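Local coordinates for histidine triad protein (Plasmodium falciparum 3D7, PDB 5CS2) that probably hydrolyses diadenosine triphosphate to AMP and ADP as a histidine triad (HIT) family enzyme, and forms a complex with the antimalarial natural product cyclomarin A, at residues A[70-73]-A[74-78]; A[23-27]-A[28-32]; A[7-10]-A[11-14]; A[86-89]-A[90-94]. All coordinates share one frame; numbering follows the deposited sequence.

Overall arrangement
The four contacts are local ones, strung along the chain in the order 3, 2, 1, 4. Contacts 1 and 4 open and close the same helix, 72-93, with their centres 23 Å apart. Contact 3, at the end of helix 4-11, packs against the first of these: Leu12 CD2 lies 3.2 Å from Asp77 O, and the centres are 13 Å apart. Contacts 1, 3 and 4 all touch the second subunit, whereas contact 2 does not. The hairpin of contact 2 lies across the chain's centre from contact 4, 25 Å between centres, and is nearest the predicted catalytic site: the Phe25 side chain is about 4 Å from that of His116, against about 6 Å for Ile78 of contact 1.

Contact 1: A[70-73]-A[74-78]; sequences LDIE and EIIDI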
# COMPACT_ATOMS: atom_id res chain seq x y z
N LEU A 70 -2.04 2.05 12.86
CA LEU A 70 -3.18 2.76 12.28
C LEU A 70 -4.51 2.13 12.62
O LEU A 70 -4.61 0.90 12.64
CB LEU A 70 -3.06 2.92 10.75
CG LEU A 70 -1.81 3.54 10.11
CD1 LEU A 70 -2.16 4.11 8.74
CD2 LEU A 70 -1.22 4.65 10.93
N ASP A 71 -5.54 2.96 12.80
CA ASP A 71 -6.92 2.48 13.02
C ASP A 71 -7.51 2.17 11.62
O ASP A 71 -6.99 2.66 10.61
CB ASP A 71 -7.78 3.56 13.70
CG ASP A 71 -7.32 4.01 15.07
OD1 ASP A 71 -6.70 3.19 15.80
OD2 ASP A 71 -7.66 5.15 15.46
N ILE A 72 -8.58 1.36 11.58
CA ILE A 72 -9.27 0.94 10.36
C ILE A 72 -9.59 2.15 9.46
O ILE A 72 -9.27 2.11 8.27
CB ILE A 72 -10.53 0.07 10.64
CG1 ILE A 72 -10.10 -1.26 11.28
CG2 ILE A 72 -11.34 -0.21 9.34
CD1 ILE A 72 -11.18 -2.08 11.93
N GLU A 73 -10.14 3.24 10.04
CA GLU A 73 -10.52 4.47 9.34
C GLU A 73 -9.28 5.11 8.69
O GLU A 73 -9.37 5.56 7.56
CB GLU A 73 -11.22 5.47 10.29
CG GLU A 73 -12.55 4.98 10.85
CD GLU A 73 -12.47 3.99 12.00
OE1 GLU A 73 -11.36 3.80 12.56
OE2 GLU A 73 -13.51 3.38 12.32
N GLU A 74 -8.12 5.11 9.40
CA GLU A 74 -6.87 5.66 8.88
C GLU A 74 -6.30 4.82 7.74
O GLU A 74 -5.74 5.38 6.80
CB GLU A 74 -5.80 5.80 9.99
CG GLU A 74 -6.17 6.78 11.09
CD GLU A 74 -5.14 6.86 12.21
OE1 GLU A 74 -4.79 5.79 12.77
OE2 GLU A 74 -4.65 7.98 12.49
N ILE A 75 -6.38 3.48 7.85
CA ILE A 75 -5.91 2.54 6.80
C ILE A 75 -6.69 2.81 5.54
O ILE A 75 -6.11 2.95 4.46
CB ILE A 75 -6.01 1.04 7.23
CG1 ILE A 75 -5.12 0.77 8.44
CG2 ILE A 75 -5.64 0.10 6.03
CD1 ILE A 75 -5.58 -0.44 9.28
N ILE A 76 -8.03 2.88 5.66
CA ILE A 76 -8.87 3.16 4.50
C ILE A 76 -8.54 4.52 3.89
O ILE A 76 -8.40 4.65 2.67
CB ILE A 76 -10.35 3.04 4.91
CG1 ILE A 76 -10.70 1.56 5.28
CG2 ILE A 76 -11.31 3.65 3.85
CD1 ILE A 76 -12.07 1.39 5.98
N ASP A 77 -8.44 5.55 4.75
CA ASP A 77 -8.19 6.91 4.28
C ASP A 77 -6.88 7.02 3.51
O ASP A 77 -6.88 7.48 2.37
CB ASP A 77 -8.24 7.90 5.47
CG ASP A 77 -8.13 9.36 5.06
OD1 ASP A 77 -7.07 9.75 4.54
OD2 ASP A 77 -9.11 10.13 5.30
N ILE A 78 -5.76 6.57 4.10
CA ILE A 78 -4.47 6.73 3.46
C ILE A 78 -4.36 5.92 2.15
O ILE A 78 -3.67 6.36 1.21
CB ILE A 78 -3.27 6.50 4.42
CG1 ILE A 78 -2.01 7.19 3.85
CG2 ILE A 78 -3.02 5.00 4.65
CD1 ILE A 78 -0.80 7.32 4.75
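The carboxylate of Glu74 turns one oxygen, OE1, back to the backbone of Asp71, while the Asp71 carboxylate stands nearby with its plane 34° from that of Glu74. OE1 accepts the Asp71 N-H through its anti lone pair, 2.9 Å from Asp71 N and almost straight at 172°. Keeping CG beside its own backbone N (chi1 -63°) and the chain extended at chi2, Glu74 reaches back across the N-cap position in this way. The side chain of Asp71 itself makes no capping bond. Behind this polar edge the first turn of helix 72-93 closes with ordinary backbone bonds, among them Ile75 N to Asp71 O at 2.9 Å. Leu70 CB rests against Ile75 CG1 at 3.8 Å, and on another side of the helix Ile72 CG2 meets Ile76 CD1 at the same separation of 3.8 Å. That second pair faces the other subunit, where Ile76 packs on Ile76 of the neighbouring copy. Asp71 OD2 and Glu74 OE1 are only 4.0 Å apart, a like-charge approach. Lys64 forms a salt bridge with Glu74 and a weak, long ion pair with Asp71, and its positive charge would be expected to offset their repulsion.

Contact 2: A[23-27]-A[28-32]; sequences YEFGI and YEIDK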
# COMPACT_ATOMS: atom_id res chain seq x y z
N TYR A 23 1.41 20.58 10.01
CA TYR A 23 1.73 19.31 9.37
C TYR A 23 2.97 18.71 10.01
O TYR A 23 4.08 19.14 9.73
CB TYR A 23 1.95 19.53 7.88
CG TYR A 23 0.67 19.93 7.19
CD1 TYR A 23 -0.22 18.97 6.73
CD2 TYR A 23 0.38 21.27 6.94
CE1 TYR A 23 -1.39 19.33 6.07
CE2 TYR A 23 -0.81 21.64 6.31
CZ TYR A 23 -1.68 20.66 5.86
OH TYR A 23 -2.88 20.99 5.27
N GLU A 24 2.76 17.72 10.85
CA GLU A 24 3.86 17.03 11.52
C GLU A 24 4.25 15.80 10.73
O GLU A 24 3.37 15.08 10.24
CB GLU A 24 3.43 16.58 12.92
CG GLU A 24 3.29 17.69 13.96
CD GLU A 24 2.79 17.23 15.32
OE1 GLU A 24 2.72 16.00 15.56
OE2 GLU A 24 2.44 18.10 16.14
N PHE A 25 5.56 15.56 10.61
CA PHE A 25 6.06 14.34 9.98
C PHE A 25 7.23 13.86 10.85
O PHE A 25 8.33 14.34 10.67
CB PHE A 25 6.50 14.62 8.55
CG PHE A 25 6.99 13.42 7.79
CD1 PHE A 25 6.27 12.22 7.81
CD2 PHE A 25 8.15 13.48 7.03
CE1 PHE A 25 6.72 11.11 7.08
CE2 PHE A 25 8.58 12.39 6.26
CZ PHE A 25 7.86 11.21 6.29
N GLY A 26 6.96 12.94 11.78
CA GLY A 26 7.99 12.50 12.73
C GLY A 26 8.31 13.71 13.60
O GLY A 26 7.41 14.44 14.01
N ILE A 27 9.60 13.95 13.84
CA ILE A 27 10.03 15.13 14.63
C ILE A 27 10.02 16.41 13.76
O ILE A 27 10.36 17.50 14.25
CB ILE A 27 11.47 14.91 15.20
CG1 ILE A 27 12.49 14.72 14.04
CG2 ILE A 27 11.50 13.78 16.24
CD1 ILE A 27 14.02 14.55 14.41
N TYR A 28 9.75 16.26 12.44
CA TYR A 28 9.82 17.35 11.47
C TYR A 28 8.47 18.02 11.24
O TYR A 28 7.43 17.54 11.69
CB TYR A 28 10.43 16.90 10.14
CG TYR A 28 11.79 16.25 10.31
CD1 TYR A 28 12.90 17.01 10.66
CD2 TYR A 28 11.94 14.87 10.20
CE1 TYR A 28 14.15 16.42 10.84
CE2 TYR A 28 13.20 14.27 10.35
CZ TYR A 28 14.29 15.06 10.68
OH TYR A 28 15.53 14.50 10.86
N GLU A 29 8.53 19.21 10.66
CA GLU A 29 7.30 19.93 10.36
C GLU A 29 7.36 20.22 8.86
O GLU A 29 8.41 20.59 8.35
CB GLU A 29 7.20 21.21 11.20
CG GLU A 29 5.84 21.88 11.06
CD GLU A 29 5.60 23.14 11.87
OE1 GLU A 29 6.10 23.23 13.02
OE2 GLU A 29 4.86 24.01 11.37
N ILE A 30 6.26 19.93 8.14
CA ILE A 30 6.23 20.15 6.70
C ILE A 30 5.61 21.52 6.46
O ILE A 30 4.57 21.83 7.05
CB ILE A 30 5.40 19.02 5.99
CG1 ILE A 30 5.98 17.59 6.32
CG2 ILE A 30 5.33 19.27 4.47
CD1 ILE A 30 7.47 17.39 5.96
N ASP A 31 6.25 22.32 5.60
CA ASP A 31 5.77 23.65 5.19
C ASP A 31 4.44 23.47 4.45
O ASP A 31 4.33 22.59 3.57
CB ASP A 31 6.81 24.30 4.25
CG ASP A 31 6.64 25.80 4.08
OD1 ASP A 31 5.58 26.22 3.57
OD2 ASP A 31 7.57 26.54 4.46
N LYS A 32 3.44 24.28 4.79
CA LYS A 32 2.12 24.24 4.15
C LYS A 32 2.19 24.40 2.63
O LYS A 32 1.31 23.86 1.93
CB LYS A 32 1.17 25.29 4.77
CG LYS A 32 1.62 26.73 4.54
CD LYS A 32 0.73 27.72 5.30
CE LYS A 32 1.27 29.12 5.19
NZ LYS A 32 0.57 30.05 6.11
O HOH W 1 3.22 22.83 9.25
O HOH W 2 6.83 17.43 14.55
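Tyr28 begins the return strand of a tight beta hairpin, its ring lying under the side chain of Ile27. Ile27 CG1 sits 3.7 Å from the ring centroid and 8° off the normal, a CH-pi contact over the face; its chi1 of 61° places CG1 between the backbone N and the carbonyl carbon, over the middle of the ring, and the two side chains lie side by side, pointing the same way. The type II' turn runs from Phe25 to Tyr28, with Gly26 at positive phi. Phe25 and Tyr28 form the antiparallel hydrogen-bonded pair: Phe25 N to Tyr28 O measures 2.9 Å and Tyr28 N to Phe25 O 3.0 Å. One water donates to both Gly26 O and Tyr28 O. Glu29 follows in a non-hydrogen-bonded pair with Glu24. Glu29 CA lies 3.4 Å from Tyr23 O, a CA-H...O contact, and Glu29 OE2 accepts from a second water, 2.9 Å away, which also joins Tyr23 N and Ile30 O. Next, Ile30 N donates to Tyr23 O at 2.8 Å, while Ile30 CG1 meets Phe25 CB at 3.8 Å. Lys32 contributes only a marginal approach of CB to the Tyr23 ring. Ile30 packs on Val35 of strand 35-38 and on Tyr43 and Phe45 of strand 42-46. Phe25 sets its ring edge-to-face with Phe45 and with His116, the predicted nucleotidylated histidine of strand 116-122.

Contact 3: A[7-10]-A[11-14]; sequences NILE and KLEW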
# COMPACT_ATOMS: atom_id res chain seq x y z
N ASN A 7 -16.06 9.96 -5.71
CA ASN A 7 -16.59 9.15 -4.61
C ASN A 7 -15.50 8.92 -3.55
O ASN A 7 -15.79 8.97 -2.35
CB ASN A 7 -17.13 7.82 -5.13
CG ASN A 7 -18.01 7.11 -4.13
OD1 ASN A 7 -18.51 7.70 -3.16
ND2 ASN A 7 -18.26 5.83 -4.35
N ILE A 8 -14.24 8.74 -3.98
CA ILE A 8 -13.15 8.56 -3.03
C ILE A 8 -12.98 9.88 -2.22
O ILE A 8 -12.89 9.84 -1.00
CB ILE A 8 -11.85 8.17 -3.77
CG1 ILE A 8 -11.89 6.68 -4.18
CG2 ILE A 8 -10.55 8.53 -2.96
CD1 ILE A 8 -10.62 6.18 -4.96
N LEU A 9 -12.98 11.03 -2.92
CA LEU A 9 -12.83 12.34 -2.28
C LEU A 9 -13.92 12.61 -1.26
O LEU A 9 -13.64 13.14 -0.19
CB LEU A 9 -12.72 13.46 -3.33
CG LEU A 9 -11.44 13.49 -4.16
CD1 LEU A 9 -11.57 14.50 -5.25
CD2 LEU A 9 -10.20 13.87 -3.31
N GLU A 10 -15.14 12.14 -1.54
CA GLU A 10 -16.25 12.26 -0.59
C GLU A 10 -15.93 11.43 0.65
O GLU A 10 -16.06 11.93 1.77
CB GLU A 10 -17.57 11.82 -1.24
CG GLU A 10 -18.00 12.73 -2.40
CD GLU A 10 -19.06 12.23 -3.38
OE1 GLU A 10 -19.24 10.99 -3.50
OE2 GLU A 10 -19.67 13.08 -4.07
N LYS A 11 -15.40 10.20 0.45
CA LYS A 11 -15.02 9.32 1.56
C LYS A 11 -13.86 9.90 2.37
O LYS A 11 -13.79 9.66 3.58
CB LYS A 11 -14.68 7.90 1.05
CG LYS A 11 -15.90 7.19 0.49
CD LYS A 11 -15.60 5.80 -0.04
CE LYS A 11 -16.83 5.14 -0.61
NZ LYS A 11 -17.86 4.85 0.43
N LEU A 12 -12.96 10.65 1.70
CA LEU A 12 -11.81 11.29 2.34
C LEU A 12 -12.22 12.61 3.00
O LEU A 12 -11.38 13.27 3.63
CB LEU A 12 -10.67 11.55 1.31
CG LEU A 12 -9.97 10.34 0.67
CD1 LEU A 12 -9.10 10.76 -0.46
CD2 LEU A 12 -9.12 9.61 1.69
N GLU A 13 -13.49 13.03 2.81
CA GLU A 13 -14.05 14.28 3.35
C GLU A 13 -13.28 15.49 2.81
O GLU A 13 -13.14 16.51 3.49
CB GLU A 13 -14.16 14.24 4.89
CG GLU A 13 -15.07 13.14 5.40
CD GLU A 13 -15.67 13.28 6.79
OE1 GLU A 13 -15.48 14.35 7.42
OE2 GLU A 13 -16.33 12.32 7.24
N TRP A 14 -12.81 15.39 1.56
CA TRP A 14 -12.07 16.47 0.94
C TRP A 14 -12.99 17.57 0.38
O TRP A 14 -14.11 17.31 -0.07
CB TRP A 14 -11.17 15.93 -0.18
CG TRP A 14 -10.38 16.97 -0.93
CD1 TRP A 14 -9.15 17.46 -0.60
CD2 TRP A 14 -10.79 17.66 -2.12
NE1 TRP A 14 -8.77 18.42 -1.50
CE2 TRP A 14 -9.75 18.57 -2.45
CE3 TRP A 14 -11.95 17.65 -2.91
CZ2 TRP A 14 -9.81 19.40 -3.58
CZ3 TRP A 14 -12.01 18.48 -4.02
CH2 TRP A 14 -10.94 19.32 -4.37
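Leu9 and Trp14 meet across a Schellman motif that ends helix 4-11. Its evidence is the positive phi of Glu13 (61°) together with two bonds back into the last turn: Trp14 N to Leu9 O at 3.0 Å, and Glu13 N to Glu10 O at 3.0 Å. The reversal brings the indole back alongside Leu9. The tightly packed side is apolar. Leu9 CD2 stands 3.6 Å above the plane of the Trp14 ring, offset toward the rim, while the other branch, CD1, reaches the benzene part of the indole. With CG anti to the backbone N (chi1 179°), the Trp14 side chain runs beside that of Leu9 in the same direction. Ile37 of strand 35-38 and Phe199 of helix 181-199 touch both residues. Ile8 and Leu12 likewise lie side by side, and Ile8 also packs on Leu80 and Phe84 of helix 72-93.

The other side is looser and largely exposed. Lys11 lays the aliphatic part of its side chain over the last turn, CG 3.4 Å from Asn7 O. Asn7, Ile8 and Lys11 all pack on Ile72 of the second subunit, so that contact is shared between the two sides. Glu10 is exposed and makes a weak, long ion pair with Lys6, and Glu13 forms a salt bridge with Lys40. The apolar contact between Ile8 and Leu12 is made by one branch of each, Ile8 CG2 and Leu12 CD1, at 3.7 Å.

Contact 4: A[86-89]-A[90-94]; sequences CYIM and GNLFN
The last turns of helix 72-93 carry this contact, in which side chains four residues apart pair along the helix. Asn91 lays its amide nitrogen over one face of the Tyr87 ring, ND2 3.4 Å above the plane and offset toward the rim, with the amide and ring planes 70° apart. Tyr87 holds CG anti to the backbone N (chi1 178°), which swings its ring alongside the following turn to meet that amide. Farther round, Met89 bends at chi2 and chi3 until its methyl CE lies 3.4 Å from Phe93 CE1. The Phe93 ring also has Met89 O at its edge, in plane. Ile88 and Leu92 run side by side, Ile88 CG2 to Leu92 CD1 at 3.9 Å. Backbone bonds hold the spacing, with Gly90 N to Cys86 O at 2.9 Å and Phe93 N to Met89 O at 2.8 Å. Ile88, Met89 and Leu92 pack against helix 181-199, Cys86 and Met89 reach strand 97-104 through Phe98, and Tyr87 stacks on Tyr5 of helix 4-11 while touching Asn68 of the second subunit.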
# COMPACT_ATOMS: atom_id res chain seq x y z
N CYS A 86 -2.29 8.19 -7.38
CA CYS A 86 -1.71 7.53 -8.54
C CYS A 86 -2.47 7.96 -9.79
O CYS A 86 -1.85 8.18 -10.82
CB CYS A 86 -1.71 6.02 -8.39
SG CYS A 86 -0.51 5.45 -7.19
N TYR A 87 -3.79 8.14 -9.67
CA TYR A 87 -4.60 8.64 -10.79
C TYR A 87 -4.16 10.06 -11.19
O TYR A 87 -3.82 10.30 -12.35
CB TYR A 87 -6.08 8.61 -10.43
CG TYR A 87 -7.00 9.14 -11.52
CD1 TYR A 87 -7.28 8.39 -12.66
CD2 TYR A 87 -7.56 10.41 -11.42
CE1 TYR A 87 -8.15 8.87 -13.65
CE2 TYR A 87 -8.40 10.91 -12.41
CZ TYR A 87 -8.70 10.13 -13.52
OH TYR A 87 -9.55 10.61 -14.48
N ILE A 88 -4.07 10.98 -10.21
CA ILE A 88 -3.64 12.37 -10.46
C ILE A 88 -2.25 12.44 -11.06
O ILE A 88 -2.06 13.09 -12.08
CB ILE A 88 -3.74 13.20 -9.13
CG1 ILE A 88 -5.20 13.31 -8.61
CG2 ILE A 88 -3.07 14.58 -9.29
CD1 ILE A 88 -6.29 13.95 -9.62
N MET A 89 -1.26 11.78 -10.40
CA MET A 89 0.12 11.79 -10.86
C MET A 89 0.26 11.17 -12.24
O MET A 89 1.11 11.61 -13.03
CB MET A 89 1.08 11.15 -9.85
CG MET A 89 1.06 11.78 -8.45
SD MET A 89 1.41 13.57 -8.42
CE MET A 89 3.11 13.55 -8.63
N GLY A 90 -0.58 10.17 -12.52
CA GLY A 90 -0.62 9.50 -13.81
C GLY A 90 -0.96 10.48 -14.90
O GLY A 90 -0.25 10.56 -15.90
N ASN A 91 -2.00 11.29 -14.65
CA ASN A 91 -2.45 12.34 -15.56
C ASN A 91 -1.43 13.48 -15.70
O ASN A 91 -1.22 13.96 -16.81
CB ASN A 91 -3.80 12.87 -15.14
CG ASN A 91 -4.93 11.86 -15.26
OD1 ASN A 91 -4.80 10.79 -15.85
ND2 ASN A 91 -6.08 12.20 -14.69
N LEU A 92 -0.75 13.89 -14.59
CA LEU A 92 0.24 14.98 -14.60
C LEU A 92 1.61 14.63 -15.18
O LEU A 92 2.20 15.47 -15.87
CB LEU A 92 0.43 15.57 -13.18
CG LEU A 92 -0.71 16.38 -12.60
CD1 LEU A 92 -0.43 16.72 -11.15
CD2 LEU A 92 -0.93 17.70 -13.40
N PHE A 93 2.15 13.45 -14.86
CA PHE A 93 3.47 13.02 -15.29
C PHE A 93 3.44 12.14 -16.55
O PHE A 93 4.49 11.69 -17.01
CB PHE A 93 4.23 12.35 -14.12
CG PHE A 93 4.76 13.40 -13.17
CD1 PHE A 93 3.92 14.01 -12.24
CD2 PHE A 93 6.06 13.87 -13.28
CE1 PHE A 93 4.38 15.06 -11.43
CE2 PHE A 93 6.53 14.91 -12.47
CZ PHE A 93 5.68 15.49 -11.54
N ASN A 94 2.26 11.95 -17.14
CA ASN A 94 1.99 11.16 -18.35
C ASN A 94 2.57 9.74 -18.23
O ASN A 94 3.51 9.34 -18.94
CB ASN A 94 2.43 11.90 -19.62
CG ASN A 94 1.74 13.24 -19.76
OD1 ASN A 94 0.52 13.36 -19.64
ND2 ASN A 94 2.53 14.29 -19.92